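Local atomic coordinates of thermostable carboxypeptidase 1 (Pyrococcus furiosus, PDB entry 1KA2), a protein that removes amino acids one after another from the C-terminus of peptides with broad specificity, using a cobalt ion, and works as a homodimer. Residues Lys182-Pro185 / Leu186-Ile190. Numbering follows the deposited sequence.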
ATOM      1  N   LYS A 182     -14.739  39.317  20.781  1.00 56.74           N
ATOM      2  CA  LYS A 182     -14.793  38.603  22.046  1.00 54.75           C
ATOM      3  C   LYS A 182     -13.571  37.755  22.376  1.00 53.12           C
ATOM      4  O   LYS A 182     -13.192  37.640  23.541  1.00 52.27           O
ATOM      5  CB  LYS A 182     -16.066  37.757  22.073  1.00 57.05           C
ATOM      6  CG  LYS A 182     -17.290  38.607  21.774  1.00 59.84           C
ATOM      7  CD  LYS A 182     -18.603  37.858  21.887  1.00 62.64           C
ATOM      8  CE  LYS A 182     -19.765  38.819  21.655  1.00 61.96           C
ATOM      9  NZ  LYS A 182     -21.077  38.130  21.679  1.00 64.39           N
ATOM     10  N   LEU A 183     -12.943  37.175  21.358  1.00 51.29           N
ATOM     11  CA  LEU A 183     -11.767  36.338  21.581  1.00 48.98           C
ATOM     12  C   LEU A 183     -10.498  37.176  21.632  1.00 47.32           C
ATOM     13  O   LEU A 183      -9.608  36.917  22.429  1.00 46.55           O
ATOM     14  CB  LEU A 183     -11.641  35.294  20.466  1.00 47.74           C
ATOM     15  CG  LEU A 183     -11.001  33.940  20.785  1.00 47.10           C
ATOM     16  CD1 LEU A 183     -10.731  33.224  19.471  1.00 47.66           C
ATOM     17  CD2 LEU A 183      -9.714  34.108  21.560  1.00 45.90           C
ATOM     18  N   LYS A 184     -10.420  38.187  20.779  1.00 49.02           N
ATOM     19  CA  LYS A 184      -9.243  39.055  20.725  1.00 49.91           C
ATOM     20  C   LYS A 184      -8.897  39.658  22.091  1.00 50.76           C
ATOM     21  O   LYS A 184      -7.763  39.539  22.565  1.00 50.47           O
ATOM     22  CB  LYS A 184      -9.462  40.186  19.706  1.00 49.60           C
ATOM     23  CG  LYS A 184      -8.208  40.592  18.931  1.00 50.18           C
ATOM     24  CD  LYS A 184      -7.047  40.937  19.855  1.00 49.52           C
ATOM     25  CE  LYS A 184      -5.788  41.296  19.072  1.00 48.25           C
ATOM     26  NZ  LYS A 184      -4.609  41.464  19.966  1.00 49.10           N
ATOM     27  N   PRO A 185      -9.869  40.321  22.740  1.00 50.79           N
ATOM     28  CA  PRO A 185      -9.569  40.912  24.047  1.00 51.23           C
ATOM     29  C   PRO A 185      -9.098  39.865  25.054  1.00 50.74           C
ATOM     30  O   PRO A 185      -8.133  40.086  25.793  1.00 51.38           O
ATOM     31  CB  PRO A 185     -10.891  41.569  24.439  1.00 50.96           C
ATOM     32  CG  PRO A 185     -11.912  40.690  23.777  1.00 52.40           C
ATOM     33  CD  PRO A 185     -11.300  40.456  22.416  1.00 50.67           C
ATOM     34  N   LEU A 186      -9.772  38.718  25.064  1.00 50.47           N
ATOM     35  CA  LEU A 186      -9.420  37.634  25.975  1.00 49.70           C
ATOM     36  C   LEU A 186      -7.940  37.316  25.812  1.00 49.53           C
ATOM     37  O   LEU A 186      -7.239  37.055  26.788  1.00 48.60           O
ATOM     38  CB  LEU A 186     -10.264  36.391  25.674  1.00 50.29           C
ATOM     39  CG  LEU A 186     -10.619  35.509  26.874  1.00 50.90           C
ATOM     40  CD1 LEU A 186     -11.385  34.286  26.400  1.00 51.78           C
ATOM     41  CD2 LEU A 186      -9.354  35.097  27.611  1.00 51.51           C
ATOM     42  N   LEU A 187      -7.470  37.342  24.569  1.00 50.21           N
ATOM     43  CA  LEU A 187      -6.064  37.075  24.292  1.00 51.84           C
ATOM     44  C   LEU A 187      -5.203  38.134  24.972  1.00 51.98           C
ATOM     45  O   LEU A 187      -4.300  37.810  25.742  1.00 51.25           O
ATOM     46  CB  LEU A 187      -5.791  37.092  22.785  1.00 49.52           C
ATOM     47  CG  LEU A 187      -4.311  37.018  22.390  1.00 49.85           C
ATOM     48  CD1 LEU A 187      -3.704  35.701  22.867  1.00 48.37           C
ATOM     49  CD2 LEU A 187      -4.180  37.155  20.884  1.00 47.98           C
ATOM     50  N   ASP A 188      -5.492  39.399  24.683  1.00 54.51           N
ATOM     51  CA  ASP A 188      -4.742  40.507  25.267  1.00 57.02           C
ATOM     52  C   ASP A 188      -4.649  40.367  26.785  1.00 58.01           C
ATOM     53  O   ASP A 188      -3.566  40.479  27.361  1.00 58.00           O
ATOM     54  CB  ASP A 188      -5.405  41.843  24.921  1.00 57.99           C
ATOM     55  CG  ASP A 188      -5.487  42.090  23.426  1.00 59.41           C
ATOM     56  OD1 ASP A 188      -4.432  42.100  22.748  1.00 62.20           O
ATOM     57  OD2 ASP A 188      -6.614  42.281  22.928  1.00 59.82           O
ATOM     58  N   LYS A 189      -5.786  40.119  27.430  1.00 59.52           N
ATOM     59  CA  LYS A 189      -5.817  39.968  28.882  1.00 61.56           C
ATOM     60  C   LYS A 189      -4.910  38.820  29.327  1.00 62.35           C
ATOM     61  O   LYS A 189      -4.113  38.969  30.255  1.00 63.23           O
ATOM     62  CB  LYS A 189      -7.250  39.710  29.359  1.00 62.96           C
ATOM     63  CG  LYS A 189      -7.423  39.784  30.875  1.00 65.45           C
ATOM     64  CD  LYS A 189      -7.188  41.202  31.393  1.00 67.32           C
ATOM     65  CE  LYS A 189      -6.318  41.210  32.649  1.00 67.78           C
ATOM     66  NZ  LYS A 189      -6.071  42.600  33.136  1.00 69.59           N
ATOM     67  N   ILE A 190      -5.038  37.675  28.659  1.00 62.43           N
ATOM     68  CA  ILE A 190      -4.227  36.504  28.981  1.00 61.25           C
ATOM     69  C   ILE A 190      -2.742  36.837  28.882  1.00 62.22           C
ATOM     70  O   ILE A 190      -1.961  36.536  29.784  1.00 62.27           O
ATOM     71  CB  ILE A 190      -4.526  35.333  28.016  1.00 59.70           C
ATOM     72  CG1 ILE A 190      -5.900  34.736  28.322  1.00 59.42           C
ATOM     73  CG2 ILE A 190      -3.437  34.276  28.119  1.00 59.13           C
ATOM     74  CD1 ILE A 190      -6.319  33.645  27.355  1.00 57.61           C
TER
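Lys184 reaches forward along the helix to Asp188, one turn on, and the two side chains pass at a slant, with the lysine's CD beside OD2 and its NZ at OD1. This NZ lies 2.9 Å from Asp188 OD1 in a salt bridge that is also a hydrogen bond; the amine takes the syn side of that oxygen and stands 22° out of the carboxylate plane. A bend at chi2 (-54°) turns the otherwise extended outer chain of the lysine towards the acid, bringing CD to 3.4 Å from Asp188 OD2. The carboxylate is swung back to meet it: Asp188 CG lies anti to its own carbonyl carbon (chi1 -60°), and OD2 comes within 3.0 Å of Lys184 O, an approach of two acceptors that the nearby ammonium group probably makes tolerable. A weak hydrogen bond from Lys184 NZ to Leu394 O gives the amine a second partner.

Alongside the bridge the helical backbone bonds run from Leu187 N to Leu183 O, from Asp188 N to Lys184 O and from Lys189 N to Pro185 O, the last at 2.9 Å. Pro185 has no N-H to give to the preceding turn, and the helix kinks there, yet its carbonyl still serves the turn that follows.

Leu183 and Leu186 pack on helix 488-498, through Phe490 and Val494 respectively, whereas Leu187 lies beside the lysine and shares Phe361 of helix 359-375 with it. Lys182 pairs with Glu488. Away from the metal centre, this is an i to i+4 lysine-aspartate salt bridge on a proline-kinked alpha-helix, 169-192, whose buried leucines join it to two other helices of the largely helical M32 carboxypeptidase fold.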